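Local coordinates for two-domain protein containing predicted PHP-like metal-dependent phosphoesterase (Bacteroides vulgatus ATCC 8482, PDB 3E38) that binds three zinc ions in a PHP-like domain and is probably a metal-dependent phosphoesterase, perhaps acting as a nuclease, with an Ig-like domain attached, at residues Pro11-Tyr16 against Leu250-Glu255; Ser27-Ser30 against Trp35-Val38; Arg96-Gly101 against Met133-Pro138; Ile260-Val263 against Gly269-Leu272. All coordinates share one frame; numbering follows the deposited sequence.

Contact 1: Pro11-Tyr16 against Leu250-Glu255; sequences PDLDGY and LRPFFE
Pro11 and Phe253 meet with their side chains crossing at about a right angle, the proline approaching from above the phenyl plane at the CE1-CZ rim. The touching atom on the proline is CD: Pro11 CD lies 3.6 Å from Phe253 CE1 and equally near CZ. The carbonyl of the same residue reaches the ring too, but at its edge and near its plane, Pro11 O standing 3.4 Å from Phe253 CE1. Phe253 has its CG anti to the backbone N (chi1 -175°), and this swings the ring toward Pro11. Leu13 takes the other end of the same residue. One branch does the work: Leu13 CD2 is 3.7 Å from Phe253 N and 4.0 Å from Phe253 CB, and it also rests on the ring of Pro252, 3.9 Å from that residue's CB. No hydrogen bond joins the two segments and the contact is mainly apolar packing; Pro11 O has its hydrogen bond from Thr18 OG1, and a type II turn from Leu13 to Tyr16 shapes the loop. An alanine in place of Pro11 would probably leave the CE1-CZ rim of the Phe253 ring without its apolar neighbour and the loop backbone less restrained. Beside the packing, Asp14 forms a salt bridge with Lys256, one turn further along the helix. Helix 247-257 packs Phe253 on Phe215 of strand 213-218 and sets Phe254 edge-to-face with Tyr339 of strand 335-342, on the Ig-like side, while Leu13 of the loop meets Phe217 of strand 213-218.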
loop_
_atom_site.group_PDB
_atom_site.type_symbol
_atom_site.label_atom_id
_atom_site.label_comp_id
_atom_site.label_asym_id
_atom_site.label_seq_id
_atom_site.Cartn_x
_atom_site.Cartn_y
_atom_site.Cartn_z
ATOM N N PRO B 11 16.945 -10.463 14.801
ATOM C CA PRO B 11 17.964 -10.469 15.822
ATOM C C PRO B 11 19.281 -11.083 15.417
ATOM O O PRO B 11 19.460 -11.638 14.315
ATOM C CB PRO B 11 17.345 -11.327 16.941
ATOM C CG PRO B 11 16.262 -12.173 16.268
ATOM C CD PRO B 11 16.094 -11.673 14.851
ATOM N N ASP B 12 20.177 -10.989 16.388
ATOM C CA ASP B 12 21.518 -11.530 16.302
ATOM C C ASP B 12 21.660 -12.683 17.220
ATOM O O ASP B 12 21.234 -12.626 18.329
ATOM C CB ASP B 12 22.555 -10.501 16.740
ATOM C CG ASP B 12 22.613 -9.310 15.816
ATOM O OD1 ASP B 12 22.551 -9.485 14.563
ATOM O OD2 ASP B 12 22.725 -8.203 16.363
ATOM N N LEU B 13 22.292 -13.732 16.738
ATOM C CA LEU B 13 22.620 -14.839 17.595
ATOM C C LEU B 13 23.762 -14.351 18.458
ATOM O O LEU B 13 24.530 -13.459 18.065
ATOM C CB LEU B 13 23.070 -16.066 16.793
ATOM C CG LEU B 13 22.045 -16.704 15.876
ATOM C CD1 LEU B 13 22.698 -17.804 15.059
ATOM C CD2 LEU B 13 20.864 -17.245 16.681
ATOM N N ASP B 14 23.847 -14.925 19.645
ATOM C CA ASP B 14 24.985 -14.696 20.568
ATOM C C ASP B 14 26.319 -14.973 19.882
ATOM O O ASP B 14 26.537 -16.047 19.302
ATOM C CB ASP B 14 24.886 -15.596 21.795
ATOM C CG ASP B 14 23.762 -15.169 22.737
ATOM O OD1 ASP B 14 23.316 -14.013 22.602
ATOM O OD2 ASP B 14 23.335 -15.973 23.598
ATOM N N GLY B 15 27.211 -13.998 19.968
ATOM C CA GLY B 15 28.536 -14.108 19.364
ATOM C C GLY B 15 28.575 -13.640 17.918
ATOM O O GLY B 15 29.639 -13.349 17.364
ATOM N N TYR B 16 27.412 -13.557 17.293
ATOM C CA TYR B 16 27.375 -13.194 15.869
ATOM C C TYR B 16 26.555 -11.986 15.503
ATOM O O TYR B 16 25.690 -11.586 16.224
ATOM C CB TYR B 16 26.853 -14.378 15.115
ATOM C CG TYR B 16 27.660 -15.610 15.353
ATOM C CD1 TYR B 16 28.896 -15.775 14.742
ATOM C CD2 TYR B 16 27.192 -16.609 16.168
ATOM C CE1 TYR B 16 29.641 -16.906 14.959
ATOM C CE2 TYR B 16 27.906 -17.726 16.374
ATOM C CZ TYR B 16 29.144 -17.873 15.776
ATOM O OH TYR B 16 29.872 -19.022 16.007
ATOM N N LEU B 250 18.289 -22.282 13.789
ATOM C CA LEU B 250 16.908 -21.739 13.793
ATOM C C LEU B 250 16.328 -21.718 15.197
ATOM O O LEU B 250 15.634 -20.785 15.598
ATOM C CB LEU B 250 15.971 -22.475 12.815
ATOM C CG LEU B 250 15.752 -21.713 11.489
ATOM C CD1 LEU B 250 17.033 -21.151 10.859
ATOM C CD2 LEU B 250 14.932 -22.570 10.481
ATOM N N ARG B 251 16.674 -22.738 15.961
ATOM C CA ARG B 251 16.162 -22.830 17.315
ATOM C C ARG B 251 16.578 -21.600 18.118
ATOM O O ARG B 251 15.727 -20.908 18.649
ATOM C CB ARG B 251 16.619 -24.114 18.028
ATOM C CG ARG B 251 16.268 -24.154 19.502
ATOM C CD ARG B 251 16.578 -25.550 20.084
ATOM N NE ARG B 251 15.987 -26.572 19.220
ATOM C CZ ARG B 251 14.681 -26.866 19.203
ATOM N NH1 ARG B 251 13.866 -26.230 20.020
ATOM N NH2 ARG B 251 14.185 -27.792 18.380
ATOM N N PRO B 252 17.890 -21.325 18.213
ATOM C CA PRO B 252 18.263 -20.157 18.997
ATOM C C PRO B 252 17.814 -18.840 18.404
ATOM O O PRO B 252 17.726 -17.839 19.123
ATOM C CB PRO B 252 19.805 -20.201 18.995
ATOM C CG PRO B 252 20.181 -21.149 17.890
ATOM C CD PRO B 252 19.061 -22.159 17.908
ATOM N N PHE B 253 17.543 -18.858 17.107
ATOM C CA PHE B 253 17.136 -17.617 16.358
ATOM C C PHE B 253 15.704 -17.306 16.733
ATOM O O PHE B 253 15.335 -16.180 17.050
ATOM C CB PHE B 253 17.327 -17.805 14.844
ATOM C CG PHE B 253 17.055 -16.582 14.023
ATOM C CD1 PHE B 253 17.968 -15.531 13.979
ATOM C CD2 PHE B 253 15.902 -16.483 13.257
ATOM C CE1 PHE B 253 17.725 -14.394 13.210
ATOM C CE2 PHE B 253 15.654 -15.337 12.489
ATOM C CZ PHE B 253 16.574 -14.294 12.472
ATOM N N PHE B 254 14.909 -18.357 16.787
ATOM C CA PHE B 254 13.504 -18.206 17.144
ATOM C C PHE B 254 13.388 -17.666 18.528
ATOM O O PHE B 254 12.543 -16.857 18.821
ATOM C CB PHE B 254 12.743 -19.523 17.086
ATOM C CG PHE B 254 11.301 -19.390 17.516
ATOM C CD1 PHE B 254 10.378 -18.768 16.693
ATOM C CD2 PHE B 254 10.865 -19.889 18.740
ATOM C CE1 PHE B 254 9.053 -18.641 17.074
ATOM C CE2 PHE B 254 9.511 -19.757 19.122
ATOM C CZ PHE B 254 8.624 -19.150 18.291
ATOM N N GLU B 255 14.269 -18.147 19.381
ATOM C CA GLU B 255 14.298 -17.744 20.807
ATOM C C GLU B 255 14.553 -16.237 20.937
ATOM O O GLU B 255 14.100 -15.574 21.866
ATOM C CB GLU B 255 15.351 -18.568 21.557
ATOM C CG GLU B 255 15.321 -18.472 23.066
ATOM C CD GLU B 255 15.976 -17.215 23.597
ATOM O OE1 GLU B 255 17.100 -16.883 23.143
ATOM O OE2 GLU B 255 15.375 -16.573 24.494
#

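Contact 2: Ser27-Ser30 against Trp35-Val38; sequences SVFS and WPTV
Phe29 and Trp35 form an offset edge-to-face pair, the phenyl edge directed at the indole's six-membered ring with centroids 5.3 Å apart and planes at 63°. Phe29 CE1 stands over one face of the indole, 3.7 Å from Trp35 CZ3. Pro36 CD sits above the rim of that same face, and the proline also meets the phenyl directly, Pro36 CG lying 3.5 Å from Phe29 CD1. Beside the aromatic pair, Val28 CG2 touches Trp35 CE3 at 4.0 Å. An alanine in place of Phe29 would probably leave a gap against Pro36 CG and the indole face where the phenyl stood, Trp35 losing its edge-to-face partner there. The next layer fixes the loop. Ser27 OG accepts from Phe29 N at 3.3 Å, an ST turn inside the type I turn from Ser27 to Ser30; with chi1 at 77°, OG lies between its own N and carbonyl carbon, facing that amide. Ser27 OG also lies 3.4 Å from Pro36 CG, and its stronger polar partner is Glu55, which holds Ser30 OG as well. A second subunit packs against the same residues, with its His62 stacked on Trp35. This is the loop after strand 17-22 leading into helix 36-45 of a PHP domain; it carries the zinc ligands His26 and Asp31, and the Ser27 side chain is about 10 Å from a bound zinc.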
loop_
_atom_site.group_PDB
_atom_site.type_symbol
_atom_site.label_atom_id
_atom_site.label_comp_id
_atom_site.label_asym_id
_atom_site.label_seq_id
_atom_site.Cartn_x
_atom_site.Cartn_y
_atom_site.Cartn_z
ATOM N N SER B 27 23.142 -7.595 -14.076
ATOM C CA SER B 27 23.062 -6.247 -14.657
ATOM C C SER B 27 23.088 -6.382 -16.177
ATOM O O SER B 27 23.112 -7.468 -16.705
ATOM C CB SER B 27 24.187 -5.319 -14.193
ATOM O OG SER B 27 25.453 -5.555 -14.836
ATOM N N VAL B 28 23.048 -5.257 -16.860
ATOM C CA VAL B 28 23.055 -5.242 -18.310
ATOM C C VAL B 28 24.379 -5.787 -18.921
ATOM O O VAL B 28 24.526 -5.876 -20.148
ATOM C CB VAL B 28 22.845 -3.763 -18.856
ATOM C CG1 VAL B 28 21.407 -3.299 -18.643
ATOM C CG2 VAL B 28 23.844 -2.820 -18.254
ATOM N N PHE B 29 25.324 -6.122 -18.036
ATOM C CA PHE B 29 26.663 -6.597 -18.413
ATOM C C PHE B 29 26.592 -8.103 -18.636
ATOM O O PHE B 29 27.530 -8.730 -19.091
ATOM C CB PHE B 29 27.744 -6.108 -17.447
ATOM C CG PHE B 29 28.171 -4.664 -17.702
ATOM C CD1 PHE B 29 27.459 -3.604 -17.192
ATOM C CD2 PHE B 29 29.297 -4.381 -18.421
ATOM C CE1 PHE B 29 27.824 -2.301 -17.457
ATOM C CE2 PHE B 29 29.674 -3.080 -18.710
ATOM C CZ PHE B 29 28.935 -2.031 -18.194
ATOM N N SER B 30 25.418 -8.647 -18.318
ATOM C CA SER B 30 25.010 -10.002 -18.769
ATOM C C SER B 30 23.582 -9.835 -19.272
ATOM O O SER B 30 23.358 -9.037 -20.168
ATOM C CB SER B 30 25.141 -11.172 -17.757
ATOM O OG SER B 30 24.629 -10.873 -16.482
ATOM N N TRP B 35 21.564 -0.859 -14.954
ATOM C CA TRP B 35 22.963 -0.448 -14.831
ATOM C C TRP B 35 23.528 -0.955 -13.478
ATOM O O TRP B 35 22.810 -0.976 -12.487
ATOM C CB TRP B 35 23.074 1.060 -14.941
ATOM C CG TRP B 35 24.448 1.487 -15.050
ATOM C CD1 TRP B 35 25.166 2.085 -14.105
ATOM C CD2 TRP B 35 25.296 1.380 -16.207
ATOM N NE1 TRP B 35 26.427 2.355 -14.569
ATOM C CE2 TRP B 35 26.536 1.932 -15.858
ATOM C CE3 TRP B 35 25.135 0.841 -17.493
ATOM C CZ2 TRP B 35 27.619 2.006 -16.756
ATOM C CZ3 TRP B 35 26.235 0.887 -18.381
ATOM C CH2 TRP B 35 27.443 1.473 -18.001
ATOM N N PRO B 36 24.817 -1.349 -13.422
ATOM C CA PRO B 36 25.220 -2.052 -12.177
ATOM C C PRO B 36 25.047 -1.290 -10.903
ATOM O O PRO B 36 24.782 -1.917 -9.902
ATOM C CB PRO B 36 26.694 -2.369 -12.426
ATOM C CG PRO B 36 26.739 -2.560 -13.923
ATOM C CD PRO B 36 25.906 -1.395 -14.429
ATOM N N THR B 37 25.089 0.045 -10.953
ATOM C CA THR B 37 25.024 0.829 -9.718
ATOM C C THR B 37 23.623 0.732 -9.084
ATOM O O THR B 37 23.420 0.846 -7.879
ATOM C CB THR B 37 25.485 2.232 -9.941
ATOM O OG1 THR B 37 24.740 2.808 -11.004
ATOM C CG2 THR B 37 26.980 2.185 -10.325
ATOM N N VAL B 38 22.662 0.396 -9.901
ATOM C CA VAL B 38 21.316 0.243 -9.387
ATOM C C VAL B 38 21.281 -0.896 -8.386
ATOM O O VAL B 38 20.522 -0.843 -7.424
ATOM C CB VAL B 38 20.320 -0.073 -10.522
ATOM C CG1 VAL B 38 18.930 -0.347 -9.990
ATOM C CG2 VAL B 38 20.305 1.038 -11.497
#

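Contact 3: Arg96-Gly101 against Met133-Pro138; sequences RAMAPG and MFWNHP. With ZN (zinc ion), chain H.
The Trp135 indole receives the methyl of Met98, present as selenomethionine, at its edge near the ring plane, Met98 CE lying 4.3 Å from Trp135 NE1. Pro100 O approaches the same nitrogen obliquely, at 3.5 Å from Trp135 NE1, without forming a hydrogen bond; the carbonyl is instead taken by His154. Over one face of the indole, offset toward the rim, sits Pro138 CB, 3.5 Å above the plane. Trp135 reaches the loop because its CG is anti to the backbone N (chi1 -176°). The backbone angles of Gly101 by themselves call for glycine, and a CB there would also collide with Met98 CE. The second flat group, the His137 imidazole, has Asn136 CB over one face. His137 NE2 binds the zinc at 2.2 Å, and a water on the metal lies in the plane of the ring at its edge; Glu93 and His102 bind the same ion. A hydrogen bond from His137 N to Glu167 ties down the backbone that carries this ligand. In the fold, loop 96-101 joins strands 87-95 and 102-106 and leans on helix 152-159 through Pro100 and Leu157, while strand 132-135 runs between strands 102-106 and 165-170 and leads on to His137.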
loop_
_atom_site.group_PDB
_atom_site.type_symbol
_atom_site.label_atom_id
_atom_site.label_comp_id
_atom_site.label_asym_id
_atom_site.label_seq_id
_atom_site.Cartn_x
_atom_site.Cartn_y
_atom_site.Cartn_z
ATOM N N ARG B 96 26.072 -23.248 -17.586
ATOM C CA ARG B 96 26.155 -24.376 -18.497
ATOM C C ARG B 96 24.869 -25.199 -18.525
ATOM O O ARG B 96 23.976 -25.020 -17.743
ATOM C CB ARG B 96 27.297 -25.273 -18.055
ATOM C CG ARG B 96 28.616 -24.534 -17.996
ATOM C CD ARG B 96 29.194 -24.298 -19.395
ATOM N NE ARG B 96 30.492 -23.636 -19.298
ATOM C CZ ARG B 96 31.533 -23.914 -20.075
ATOM N NH1 ARG B 96 31.450 -24.876 -20.979
ATOM N NH2 ARG B 96 32.683 -23.281 -19.891
ATOM N N ALA B 97 24.814 -26.096 -19.480
ATOM C CA ALA B 97 23.717 -27.061 -19.625
ATOM C C ALA B 97 23.678 -27.961 -18.406
ATOM O O ALA B 97 24.687 -28.134 -17.719
ATOM C CB ALA B 97 23.904 -27.920 -20.913
HETATM N N MSE B 98 22.501 -28.527 -18.141
HETATM C CA MSE B 98 22.348 -29.518 -17.064
HETATM C C MSE B 98 22.729 -30.871 -17.642
HETATM O O MSE B 98 22.208 -31.210 -18.692
HETATM C CB MSE B 98 20.900 -29.606 -16.592
HETATM C CG MSE B 98 20.632 -30.709 -15.572
HETATM SE SE MSE B 98 21.441 -30.297 -13.812
HETATM C CE MSE B 98 20.778 -28.442 -13.630
ATOM N N ALA B 99 23.619 -31.659 -17.024
ATOM C CA ALA B 99 24.353 -31.309 -15.803
ATOM C C ALA B 99 25.661 -30.647 -16.244
ATOM O O ALA B 99 26.070 -30.802 -17.401
ATOM C CB ALA B 99 24.607 -32.561 -14.946
ATOM N N PRO B 100 26.349 -29.924 -15.344
ATOM C CA PRO B 100 26.078 -29.682 -13.940
ATOM C C PRO B 100 25.111 -28.511 -13.740
ATOM O O PRO B 100 24.631 -28.236 -12.639
ATOM C CB PRO B 100 27.456 -29.270 -13.432
ATOM C CG PRO B 100 28.002 -28.428 -14.575
ATOM C CD PRO B 100 27.371 -28.979 -15.844
ATOM N N GLY B 101 24.821 -27.843 -14.833
ATOM C CA GLY B 101 23.891 -26.739 -14.775
ATOM C C GLY B 101 24.585 -25.437 -14.518
ATOM O O GLY B 101 25.605 -25.150 -15.122
HETATM N N MSE B 133 31.875 -21.623 -3.801
HETATM C CA MSE B 133 31.050 -22.089 -4.925
HETATM C C MSE B 133 29.767 -22.756 -4.538
HETATM O O MSE B 133 29.744 -23.659 -3.706
HETATM C CB MSE B 133 31.872 -23.074 -5.780
HETATM C CG MSE B 133 32.930 -22.333 -6.647
HETATM SE SE MSE B 133 34.330 -23.466 -7.327
HETATM C CE MSE B 133 35.381 -23.703 -5.708
ATOM N N PHE B 134 28.690 -22.332 -5.185
ATOM C CA PHE B 134 27.416 -22.988 -4.937
ATOM C C PHE B 134 26.571 -23.267 -6.174
ATOM O O PHE B 134 26.623 -22.575 -7.158
ATOM C CB PHE B 134 26.620 -22.248 -3.859
ATOM C CG PHE B 134 26.291 -20.813 -4.195
ATOM C CD1 PHE B 134 25.124 -20.496 -4.882
ATOM C CD2 PHE B 134 27.132 -19.783 -3.789
ATOM C CE1 PHE B 134 24.798 -19.153 -5.159
ATOM C CE2 PHE B 134 26.817 -18.444 -4.052
ATOM C CZ PHE B 134 25.643 -18.133 -4.748
ATOM N N TRP B 135 25.847 -24.374 -6.102
ATOM C CA TRP B 135 24.906 -24.772 -7.146
ATOM C C TRP B 135 23.649 -23.864 -7.142
ATOM O O TRP B 135 22.945 -23.710 -6.126
ATOM C CB TRP B 135 24.572 -26.250 -6.964
ATOM C CG TRP B 135 23.707 -26.840 -7.989
ATOM C CD1 TRP B 135 23.430 -26.346 -9.226
ATOM C CD2 TRP B 135 23.091 -28.133 -7.922
ATOM N NE1 TRP B 135 22.630 -27.223 -9.921
ATOM C CE2 TRP B 135 22.414 -28.334 -9.142
ATOM C CE3 TRP B 135 23.040 -29.125 -6.948
ATOM C CZ2 TRP B 135 21.675 -29.488 -9.405
ATOM C CZ3 TRP B 135 22.338 -30.279 -7.211
ATOM C CH2 TRP B 135 21.651 -30.448 -8.433
ATOM N N ASN B 136 23.401 -23.249 -8.301
ATOM C CA ASN B 136 22.227 -22.399 -8.499
ATOM C C ASN B 136 20.978 -23.150 -8.979
ATOM O O ASN B 136 21.037 -24.044 -9.806
ATOM C CB ASN B 136 22.498 -21.262 -9.504
ATOM C CG ASN B 136 23.679 -20.415 -9.139
ATOM O OD1 ASN B 136 24.032 -20.281 -7.973
ATOM N ND2 ASN B 136 24.314 -19.843 -10.148
ATOM N N HIS B 137 19.837 -22.709 -8.452
ATOM C CA HIS B 137 18.528 -23.214 -8.845
ATOM C C HIS B 137 18.547 -24.651 -9.341
ATOM O O HIS B 137 18.266 -24.912 -10.487
ATOM C CB HIS B 137 17.888 -22.296 -9.905
ATOM C CG HIS B 137 18.815 -21.830 -10.988
ATOM N ND1 HIS B 137 19.262 -22.651 -12.001
ATOM C CD2 HIS B 137 19.318 -20.597 -11.252
ATOM C CE1 HIS B 137 20.027 -21.953 -12.816
ATOM N NE2 HIS B 137 20.093 -20.713 -12.373
ATOM N N PRO B 138 18.889 -25.584 -8.466
ATOM C CA PRO B 138 18.894 -26.969 -8.908
ATOM C C PRO B 138 17.555 -27.361 -9.527
ATOM O O PRO B 138 17.485 -28.070 -10.524
ATOM C CB PRO B 138 19.177 -27.755 -7.603
ATOM C CG PRO B 138 19.106 -26.726 -6.454
ATOM C CD PRO B 138 19.367 -25.408 -7.084
HETATM ZN ZN ZN H . 21.329 -19.394 -13.639
HETATM O O HOH W 1 21.060 -18.083 -12.420
#

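Contact 4: Ile260-Val263 against Gly269-Leu272; sequences IEEV and GVTL
Strands 258-265 and 269-276 form an antiparallel hairpin of the Ig-like domain, and this contact joins them near its turn, with 258-265 at the margin of its sheet within the chain. Glu262 and Leu272 are a non-hydrogen-bonded pair with CA atoms 4.4 Å apart. Next to them, Val263 N donates to Thr271 O at 2.7 Å. Glu261 O in turn receives a CA-H contact from Leu272 CA at 3.2 Å. The short segments run at 128° to each other, a strong twist. On the face holding Leu272, CD2 of that residue lies 3.7 Å from Glu262 CA, and its CD1 meets Ile260 CG2 at 4.2 Å as the two side chains cross. Glu262, extended beyond CG, passes at about a right angle over Val270, with Glu262 CG 3.9 Å from Val270 CG1, before its carboxylate salt-bridges to Arg265. Val263 CB packs on Thr271 CG2 at 3.9 Å. Inward, Ile260 and Leu272 both rest on Ile341 of the second sheet. The result is a twisted hairpin with 258-265 at the edge, whose Ile260 and Leu272 pack on the opposing sheet, consistent with an Ig-like beta sandwich.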
loop_
_atom_site.group_PDB
_atom_site.type_symbol
_atom_site.label_atom_id
_atom_site.label_comp_id
_atom_site.label_asym_id
_atom_site.label_seq_id
_atom_site.Cartn_x
_atom_site.Cartn_y
_atom_site.Cartn_z
ATOM N N ILE B 260 8.839 -13.869 25.448
ATOM C CA ILE B 260 7.806 -14.536 26.223
ATOM C C ILE B 260 7.915 -14.150 27.677
ATOM O O ILE B 260 8.963 -14.268 28.285
ATOM C CB ILE B 260 7.965 -16.070 26.159
ATOM C CG1 ILE B 260 7.943 -16.537 24.710
ATOM C CG2 ILE B 260 6.885 -16.757 27.003
ATOM C CD1 ILE B 260 8.579 -17.892 24.503
ATOM N N GLU B 261 6.813 -13.687 28.230
ATOM C CA GLU B 261 6.753 -13.351 29.653
ATOM C C GLU B 261 5.462 -13.853 30.302
ATOM O O GLU B 261 4.379 -13.731 29.739
ATOM C CB GLU B 261 6.836 -11.843 29.868
ATOM C CG GLU B 261 8.033 -11.136 29.284
ATOM C CD GLU B 261 7.900 -9.620 29.460
ATOM O OE1 GLU B 261 6.992 -9.195 30.204
ATOM O OE2 GLU B 261 8.683 -8.852 28.859
ATOM N N GLU B 262 5.620 -14.423 31.489
ATOM C CA GLU B 262 4.494 -14.875 32.312
ATOM C C GLU B 262 3.890 -13.648 32.964
ATOM O O GLU B 262 4.501 -13.042 33.822
ATOM C CB GLU B 262 4.921 -15.903 33.378
ATOM C CG GLU B 262 3.793 -16.284 34.375
ATOM C CD GLU B 262 4.120 -17.489 35.274
ATOM O OE1 GLU B 262 4.830 -18.418 34.831
ATOM O OE2 GLU B 262 3.638 -17.522 36.425
ATOM N N VAL B 263 2.696 -13.283 32.514
ATOM C CA VAL B 263 1.968 -12.118 33.024
ATOM C C VAL B 263 1.259 -12.451 34.316
ATOM O O VAL B 263 1.021 -11.601 35.180
ATOM C CB VAL B 263 0.829 -11.683 32.073
ATOM C CG1 VAL B 263 -0.023 -10.617 32.739
ATOM C CG2 VAL B 263 1.369 -11.210 30.748
ATOM N N GLY B 269 -4.578 -22.020 35.277
ATOM C CA GLY B 269 -3.610 -21.891 34.171
ATOM C C GLY B 269 -2.660 -20.716 34.260
ATOM O O GLY B 269 -2.558 -20.045 35.282
ATOM N N VAL B 270 -1.972 -20.470 33.154
ATOM C CA VAL B 270 -0.952 -19.415 33.078
ATOM C C VAL B 270 -1.244 -18.468 31.940
ATOM O O VAL B 270 -1.701 -18.871 30.870
ATOM C CB VAL B 270 0.487 -20.022 32.905
ATOM C CG1 VAL B 270 1.569 -18.945 32.695
ATOM C CG2 VAL B 270 0.844 -20.894 34.090
ATOM N N THR B 271 -0.991 -17.197 32.192
ATOM C CA THR B 271 -1.171 -16.171 31.163
ATOM C C THR B 271 0.182 -15.638 30.753
ATOM O O THR B 271 0.956 -15.188 31.593
ATOM C CB THR B 271 -2.070 -15.043 31.641
ATOM O OG1 THR B 271 -3.390 -15.564 31.784
ATOM C CG2 THR B 271 -2.097 -13.902 30.633
ATOM N N LEU B 272 0.467 -15.755 29.462
ATOM C CA LEU B 272 1.714 -15.263 28.874
ATOM C C LEU B 272 1.492 -14.053 27.990
ATOM O O LEU B 272 0.389 -13.750 27.558
ATOM C CB LEU B 272 2.382 -16.354 28.012
ATOM C CG LEU B 272 2.766 -17.699 28.647
ATOM C CD1 LEU B 272 3.251 -18.679 27.575
ATOM C CD2 LEU B 272 3.817 -17.488 29.717
#

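Contacts 2 and 3 are buried and both belong to the zinc-bearing part of the chain, their nearest atoms about 11 Å apart; contacts 1 and 4 are only partly buried. Contact 1 closes a long loop of chain within which contacts 2 and 3 are nested, and its helix 247-257 runs directly into strand 258-265 of contact 4; the nearest atoms of contacts 1 and 4 are about 6 Å apart. The chemistry follows position: contact 2 is aromatic packing that also meets a second subunit, contact 3 packs an indole against a loop in a segment that also carries a zinc ligand, contact 1 is mainly apolar packing at what is probably the domain junction, and contact 4 combines backbone pairing with exposed glutamates.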